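Local structure of phosphoglycolate phosphatase (1L6R) at residues Ile175-Ser178 / Asn179-Pro183; Ile138-Gly142 / Tyr143-Leu147. The protein catalyses the magnesium-dependent dephosphorylation of 2-phosphoglycolate to glycolate and, less efficiently, releases phosphate from inorganic pyrophosphate. The protein carries 1 engineered substitution. All coordinates share one frame; numbering follows the deposited sequence.

Contact 1. Residues Ile175-Ser178 / Asn179-Pro183; sequences IGDS and NNDMP. With CA (calcium ion), chain C; CA (calcium ion), chain D.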
ATOM      1  N   ILE A 175       4.694 -14.615   0.737  1.00 11.37           N
ATOM      2  CA  ILE A 175       3.781 -15.692   1.097  1.00 12.11           C
ATOM      3  C   ILE A 175       2.929 -15.168   2.251  1.00 11.36           C
ATOM      4  O   ILE A 175       3.462 -14.737   3.290  1.00 12.41           O
ATOM      5  CB  ILE A 175       4.555 -16.965   1.519  1.00 12.49           C
ATOM      6  CG1 ILE A 175       5.467 -17.406   0.368  1.00 13.58           C
ATOM      7  CG2 ILE A 175       3.578 -18.072   1.898  1.00 13.85           C
ATOM      8  CD1 ILE A 175       6.318 -18.619   0.682  1.00 13.75           C
ATOM      9  N   GLY A 176       1.611 -15.188   2.043  1.00 10.33           N
ATOM     10  CA  GLY A 176       0.651 -14.689   3.019  1.00 11.81           C
ATOM     11  C   GLY A 176      -0.621 -15.503   2.933  1.00 11.72           C
ATOM     12  O   GLY A 176      -0.680 -16.466   2.157  1.00 12.60           O
ATOM     13  N   ASP A 177      -1.655 -15.109   3.675  1.00 11.60           N
ATOM     14  CA  ASP A 177      -2.883 -15.894   3.679  1.00 10.96           C
ATOM     15  C   ASP A 177      -4.199 -15.145   3.803  1.00 11.45           C
ATOM     16  O   ASP A 177      -5.250 -15.730   3.557  1.00 11.97           O
ATOM     17  CB  ASP A 177      -2.818 -16.921   4.830  1.00 10.63           C
ATOM     18  CG  ASP A 177      -2.917 -16.268   6.207  1.00 11.94           C
ATOM     19  OD1 ASP A 177      -2.541 -15.102   6.338  1.00 11.96           O
ATOM     20  OD2 ASP A 177      -3.365 -16.915   7.173  1.00 12.60           O
ATOM     21  N   SER A 178      -4.167 -13.868   4.164  1.00 12.75           N
ATOM     22  CA  SER A 178      -5.415 -13.154   4.400  1.00 12.59           C
ATOM     23  C   SER A 178      -5.321 -11.659   4.152  1.00 12.43           C
ATOM     24  O   SER A 178      -4.316 -11.164   3.646  1.00 12.79           O
ATOM     25  CB  SER A 178      -5.866 -13.412   5.844  1.00 14.39           C
ATOM     26  OG  SER A 178      -4.873 -12.965   6.749  1.00 16.64           O
ATOM     27  N   ASN A 179      -6.373 -10.937   4.525  1.00 11.96           N
ATOM     28  CA  ASN A 179      -6.416  -9.503   4.286  1.00 11.94           C
ATOM     29  C   ASN A 179      -5.264  -8.716   4.883  1.00 11.08           C
ATOM     30  O   ASN A 179      -4.802  -7.758   4.269  1.00 12.44           O
ATOM     31  CB  ASN A 179      -7.748  -8.927   4.770  1.00 11.85           C
ATOM     32  CG  ASN A 179      -7.815  -7.423   4.609  1.00 13.64           C
ATOM     33  OD1 ASN A 179      -7.575  -6.677   5.561  1.00 16.71           O
ATOM     34  ND2 ASN A 179      -8.113  -6.967   3.399  1.00 15.17           N
ATOM     35  N   ASN A 180      -4.783  -9.105   6.061  1.00 11.86           N
ATOM     36  CA  ASN A 180      -3.682  -8.364   6.656  1.00 12.25           C
ATOM     37  C   ASN A 180      -2.366  -8.543   5.880  1.00 12.28           C
ATOM     38  O   ASN A 180      -1.336  -7.978   6.248  1.00 14.49           O
ATOM     39  CB  ASN A 180      -3.512  -8.692   8.163  1.00 13.19           C
ATOM     40  CG  ASN A 180      -3.229 -10.157   8.433  1.00 12.92           C
ATOM     41  OD1 ASN A 180      -2.686 -10.848   7.582  1.00 14.02           O
ATOM     42  ND2 ASN A 180      -3.576 -10.629   9.632  1.00 12.50           N
ATOM     43  N   ASP A 181      -2.411  -9.308   4.789  1.00 12.61           N
ATOM     44  CA  ASP A 181      -1.244  -9.495   3.928  1.00 11.55           C
ATOM     45  C   ASP A 181      -1.424  -8.798   2.590  1.00 12.06           C
ATOM     46  O   ASP A 181      -0.485  -8.722   1.800  1.00 12.90           O
ATOM     47  CB  ASP A 181      -0.995 -10.961   3.645  1.00 12.37           C
ATOM     48  CG  ASP A 181      -0.900 -11.745   4.889  1.00 12.89           C
ATOM     49  OD1 ASP A 181      -0.040 -11.403   5.726  1.00 14.92           O
ATOM     50  OD2 ASP A 181      -1.697 -12.688   5.033  1.00 12.87           O
ATOM     51  N   MET A 182      -2.625  -8.307   2.317  1.00 11.86           N
ATOM     52  CA  MET A 182      -2.849  -7.651   1.036  1.00 12.15           C
ATOM     53  C   MET A 182      -1.858  -6.513   0.774  1.00 13.09           C
ATOM     54  O   MET A 182      -1.490  -6.282  -0.371  1.00 13.91           O
ATOM     55  CB  MET A 182      -4.296  -7.156   0.916  1.00 11.96           C
ATOM     56  CG  MET A 182      -4.642  -6.642  -0.488  1.00 12.78           C
ATOM     57  SD  MET A 182      -4.321  -7.806  -1.858  1.00 13.44           S
ATOM     58  CE  MET A 182      -5.825  -8.819  -1.802  1.00 15.81           C
ATOM     59  N   PRO A 183      -1.399  -5.798   1.824  1.00 12.85           N
ATOM     60  CA  PRO A 183      -0.445  -4.723   1.524  1.00 13.55           C
ATOM     61  C   PRO A 183       0.784  -5.212   0.762  1.00 13.52           C
ATOM     62  O   PRO A 183       1.288  -4.505  -0.117  1.00 15.38           O
ATOM     63  CB  PRO A 183      -0.102  -4.169   2.901  1.00 14.31           C
ATOM     64  CG  PRO A 183      -1.412  -4.288   3.619  1.00 14.06           C
ATOM     65  CD  PRO A 183      -1.876  -5.694   3.216  1.00 13.93           C
TER
HETATM   66 CA    CA C 901      -1.822 -13.044   7.400  1.00 12.71          CA
HETATM   67 CA    CA D 902      -3.362 -19.120   8.092  1.00 11.43          CA
HETATM   68  O   HOH W   1      -3.002 -13.682   9.504  1.00 16.67           O
HETATM   69  O   HOH W   2      -0.377 -11.990   9.375  1.00 16.36           O
HETATM   70  O   HOH W   3      -4.208 -17.857  10.119  1.00 16.49           O
HETATM   71  O   HOH W   4      -1.892 -19.874  10.033  1.00 13.44           O
HETATM   72  O   HOH W   5      -3.052 -20.508   6.103  1.00 14.36           O
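The carboxylates of Asp-177 and Asp-181, their planes turned 45° apart, converge on one calcium ion and bring Asp-177 OD1 within 2.9 Å of Asp-181 OD2. Two acceptors can lie this close because both bind the metal. OD2 of Asp-181 is also gripped by two backbone amides: Asp-177 N, at 2.8 Å from Asp-181 OD2, comes in 49° above the carboxylate plane, whereas Ser-178 N, 2.9 Å from the same oxygen, meets the anti lone pair of that oxygen. Both bonds are nearly straight, so the carboxylate is held in position by the loop as well as by the ion. Its other oxygen, OD1, forms a salt bridge with Lys-154, probably a substrate-binding residue. The first torsion of Asp-181 sets CG beside its own backbone N (chi1 -54°), turning the group back onto the loop. Asp-177 instead bridges two ions, with OD1 2.4 Å from the first calcium and OD2 2.4 Å from the second. The sequence Gly-Asp-Ser-Asn-Asn-Asp matches motif IV of the HAD superfamily, the acidic loop that carries metal ligands; the nucleophile Asp-11 shares the first ion here. Asn-180 adds a third ligand from this loop, its OD1 lying 2.4 Å from the first calcium. Its ND2 donates to a water on that ion and to Tyr-140 O, two bonds that fix which way the amide is flipped. Ser-178 OG sits 3.1 Å from the first calcium, farther than the bonded oxygens. The turn itself is closed by Asp-181 N donating to Ser-178 O, 2.9 Å away, at the start of the 3-10 segment. A beta carbon at Gly-176 would fall too close to CB of Asp-181, consistent with a glycine at this position of the loop.

Contact 2. Residues Ile138-Gly142 / Tyr143-Leu147; sequences IFYSG and YSWHL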
ATOM      1  N   ILE A 138      -6.469  -0.596  13.056  1.00 11.69           N
ATOM      2  CA  ILE A 138      -6.482  -1.799  13.881  1.00 11.23           C
ATOM      3  C   ILE A 138      -6.872  -3.006  13.034  1.00 10.71           C
ATOM      4  O   ILE A 138      -7.644  -2.891  12.081  1.00 12.39           O
ATOM      5  CB  ILE A 138      -7.466  -1.731  15.112  1.00 10.53           C
ATOM      6  CG1 ILE A 138      -8.934  -1.700  14.664  1.00 11.26           C
ATOM      7  CG2 ILE A 138      -7.116  -0.547  16.008  1.00 11.82           C
ATOM      8  CD1 ILE A 138      -9.905  -1.920  15.825  1.00 13.13           C
ATOM      9  N   PHE A 139      -6.293  -4.152  13.374  1.00 10.60           N
ATOM     10  CA  PHE A 139      -6.607  -5.418  12.714  1.00 10.29           C
ATOM     11  C   PHE A 139      -6.066  -6.519  13.599  1.00 10.40           C
ATOM     12  O   PHE A 139      -5.286  -6.270  14.521  1.00 10.47           O
ATOM     13  CB  PHE A 139      -5.991  -5.533  11.314  1.00 11.97           C
ATOM     14  CG  PHE A 139      -4.507  -5.338  11.283  1.00 11.69           C
ATOM     15  CD1 PHE A 139      -3.976  -4.068  11.088  1.00 12.89           C
ATOM     16  CD2 PHE A 139      -3.638  -6.411  11.474  1.00 12.53           C
ATOM     17  CE1 PHE A 139      -2.601  -3.855  11.081  1.00 13.49           C
ATOM     18  CE2 PHE A 139      -2.249  -6.210  11.473  1.00 13.70           C
ATOM     19  CZ  PHE A 139      -1.734  -4.931  11.276  1.00 14.49           C
ATOM     20  N   TYR A 140      -6.494  -7.742  13.319  1.00 10.86           N
ATOM     21  CA  TYR A 140      -6.068  -8.896  14.083  1.00 10.32           C
ATOM     22  C   TYR A 140      -5.035  -9.717  13.328  1.00  9.69           C
ATOM     23  O   TYR A 140      -5.113  -9.865  12.107  1.00 11.49           O
ATOM     24  CB  TYR A 140      -7.288  -9.782  14.410  1.00 10.66           C
ATOM     25  CG  TYR A 140      -6.990 -10.903  15.374  1.00  9.69           C
ATOM     26  CD1 TYR A 140      -6.466 -12.120  14.928  1.00 10.35           C
ATOM     27  CD2 TYR A 140      -7.175 -10.725  16.745  1.00 11.02           C
ATOM     28  CE1 TYR A 140      -6.128 -13.120  15.825  1.00 11.40           C
ATOM     29  CE2 TYR A 140      -6.841 -11.721  17.648  1.00 11.41           C
ATOM     30  CZ  TYR A 140      -6.318 -12.912  17.180  1.00 11.62           C
ATOM     31  OH  TYR A 140      -5.977 -13.898  18.070  1.00 14.28           O
ATOM     32  N   SER A 141      -4.047 -10.222  14.061  1.00  9.70           N
ATOM     33  CA  SER A 141      -3.047 -11.101  13.470  1.00 10.74           C
ATOM     34  C   SER A 141      -2.390 -11.919  14.566  1.00 10.48           C
ATOM     35  O   SER A 141      -1.991 -11.388  15.599  1.00 10.97           O
ATOM     36  CB  SER A 141      -1.965 -10.319  12.725  1.00 11.71           C
ATOM     37  OG  SER A 141      -1.131 -11.236  12.024  1.00 14.85           O
ATOM     38  N   GLY A 142      -2.298 -13.224  14.351  1.00 10.72           N
ATOM     39  CA  GLY A 142      -1.640 -14.068  15.322  1.00 11.15           C
ATOM     40  C   GLY A 142      -2.370 -14.236  16.632  1.00 11.31           C
ATOM     41  O   GLY A 142      -3.427 -14.859  16.692  1.00 13.06           O
ATOM     42  N   TYR A 143      -1.817 -13.638  17.682  1.00 10.21           N
ATOM     43  CA  TYR A 143      -2.369 -13.737  19.029  1.00 10.10           C
ATOM     44  C   TYR A 143      -3.252 -12.601  19.489  1.00  9.69           C
ATOM     45  O   TYR A 143      -3.903 -12.720  20.526  1.00 11.49           O
ATOM     46  CB  TYR A 143      -1.236 -13.838  20.052  1.00 11.98           C
ATOM     47  CG  TYR A 143      -0.578 -15.179  20.072  1.00 11.83           C
ATOM     48  CD1 TYR A 143       0.392 -15.512  19.128  1.00 11.75           C
ATOM     49  CD2 TYR A 143      -0.995 -16.157  20.967  1.00 12.79           C
ATOM     50  CE1 TYR A 143       0.923 -16.798  19.073  1.00 12.66           C
ATOM     51  CE2 TYR A 143      -0.474 -17.446  20.917  1.00 13.55           C
ATOM     52  CZ  TYR A 143       0.477 -17.753  19.969  1.00 12.31           C
ATOM     53  OH  TYR A 143       0.982 -19.031  19.915  1.00 15.08           O
ATOM     54  N   SER A 144      -3.297 -11.510  18.739  1.00  9.83           N
ATOM     55  CA  SER A 144      -4.047 -10.363  19.235  1.00 10.08           C
ATOM     56  C   SER A 144      -4.389  -9.367  18.157  1.00 10.14           C
ATOM     57  O   SER A 144      -4.051  -9.540  16.983  1.00  9.89           O
ATOM     58  CB  SER A 144      -3.171  -9.619  20.259  1.00 11.37           C
ATOM     59  OG  SER A 144      -2.098  -8.930  19.594  1.00 10.91           O
ATOM     60  N   TRP A 145      -5.068  -8.310  18.594  1.00 10.49           N
ATOM     61  CA  TRP A 145      -5.337  -7.182  17.727  1.00  9.96           C
ATOM     62  C   TRP A 145      -4.064  -6.338  17.800  1.00  9.88           C
ATOM     63  O   TRP A 145      -3.242  -6.484  18.725  1.00  9.95           O
ATOM     64  CB  TRP A 145      -6.502  -6.338  18.237  1.00  9.79           C
ATOM     65  CG  TRP A 145      -7.818  -6.972  18.019  1.00 10.24           C
ATOM     66  CD1 TRP A 145      -8.409  -7.925  18.797  1.00 11.72           C
ATOM     67  CD2 TRP A 145      -8.719  -6.710  16.938  1.00 10.82           C
ATOM     68  NE1 TRP A 145      -9.632  -8.267  18.267  1.00 11.27           N
ATOM     69  CE2 TRP A 145      -9.847  -7.539  17.129  1.00 11.12           C
ATOM     70  CE3 TRP A 145      -8.684  -5.855  15.827  1.00 10.72           C
ATOM     71  CZ2 TRP A 145     -10.940  -7.541  16.247  1.00 12.27           C
ATOM     72  CZ3 TRP A 145      -9.775  -5.857  14.946  1.00 11.38           C
ATOM     73  CH2 TRP A 145     -10.886  -6.697  15.170  1.00 12.12           C
ATOM     74  N   HIS A 146      -3.933  -5.445  16.830  1.00  9.62           N
ATOM     75  CA  HIS A 146      -2.785  -4.572  16.722  1.00  9.68           C
ATOM     76  C   HIS A 146      -3.251  -3.179  16.400  1.00 11.13           C
ATOM     77  O   HIS A 146      -4.076  -2.998  15.510  1.00 11.52           O
ATOM     78  CB  HIS A 146      -1.871  -5.059  15.602  1.00  9.93           C
ATOM     79  CG  HIS A 146      -1.280  -6.400  15.873  1.00  9.69           C
ATOM     80  ND1 HIS A 146      -1.913  -7.586  15.561  1.00 12.53           N
ATOM     81  CD2 HIS A 146      -0.143  -6.732  16.521  1.00  7.53           C
ATOM     82  CE1 HIS A 146      -1.183  -8.592  16.015  1.00  7.14           C
ATOM     83  NE2 HIS A 146      -0.105  -8.100  16.598  1.00 12.43           N
ATOM     84  N   LEU A 147      -2.737  -2.211  17.156  1.00 10.31           N
ATOM     85  CA  LEU A 147      -3.025  -0.798  16.942  1.00 10.91           C
ATOM     86  C   LEU A 147      -1.724  -0.293  16.328  1.00 10.92           C
ATOM     87  O   LEU A 147      -0.694  -0.180  17.006  1.00 11.11           O
ATOM     88  CB  LEU A 147      -3.314  -0.097  18.266  1.00 12.82           C
ATOM     89  CG  LEU A 147      -3.521   1.418  18.173  1.00 11.09           C
ATOM     90  CD1 LEU A 147      -4.768   1.753  17.356  1.00 12.44           C
ATOM     91  CD2 LEU A 147      -3.628   1.990  19.585  1.00 13.55           C
TER
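Phe-139 faces His-146 and Ser-141 faces Ser-144 as antiparallel hydrogen-bonded pairs, the strand axes run at 145°, and a type II' turn from Ser-141 to Ser-144 closes the hairpin. His-146 N to Phe-139 O (2.8 Å) and Ser-141 N to Ser-144 O (3.0 Å) are the short bonds; the return from Ser-144 N to Ser-141 O is weak. Gly-142 fills the second turn position with a positive phi. On the face shared by Ile-138, Tyr-140, Trp-145 and Leu-147, the phenol and the indole form a T-shaped pair with planes at 85°. Tyr-140 directs its CD2 edge onto the face of the indole, 3.7 Å from Trp-145 CD1. With CG anti to the backbone N (chi1 -171°), the phenol lies across the neighbouring strand, and Ser-144 O sits over its face, 3.3 Å from Tyr-140 CD2. The hairpin supplies two strands of the small three-stranded antiparallel sheet, consistent with the alpha/beta cap domain of C2-type HAD phosphatases. Phe-117, on the remaining strand 115-117, lays its ring near-parallel to that of Trp-145. Ile-138 CD1 meets the six-membered end of the indole, 4.0 Å from Trp-145 CZ3, while Ile-138 CG2 packs 3.6 Å from Leu-147 CD1. With an alanine here in place of Trp-145, the edge of Tyr-140 would probably lose its aromatic face, and Ile-138 CD1 and the ring of Phe-117 would each be likely to lose the indole they pack on. On the reverse face, the rings of Phe-139 and His-146 are near parallel but slid so far apart that they barely overlap, and His-146 CB rests over the phenyl face. The imidazole edge brings CE1 to 2.9 Å from Ser-141 O, and NE2 makes a weak hydrogen bond to Gly-46 O; Gly-46 is a residue of a magnesium site.

Along the chain the 138-147 hairpin of contact 2 comes first, then helix 154-164, which starts at Lys-154, and finally the loop of contact 1 after strand 172-175. The two belong to different sheets: contact 2 to the small three-stranded antiparallel one, contact 1 to the end of a central strand in the eight-stranded mixed sheet. Their centres are 13 Å apart, yet they touch: Asn-180 ND2 lies 3.0 Å from Tyr-140 O, probably hydrogen-bonded, and Asn-180 CB packs 4.0 Å from Phe-139 CD2. A calcium ligand is thus seated against the hairpin, which places the small sheet next to the metal site of the core sheet, where calcium is bound here and magnesium is the cofactor.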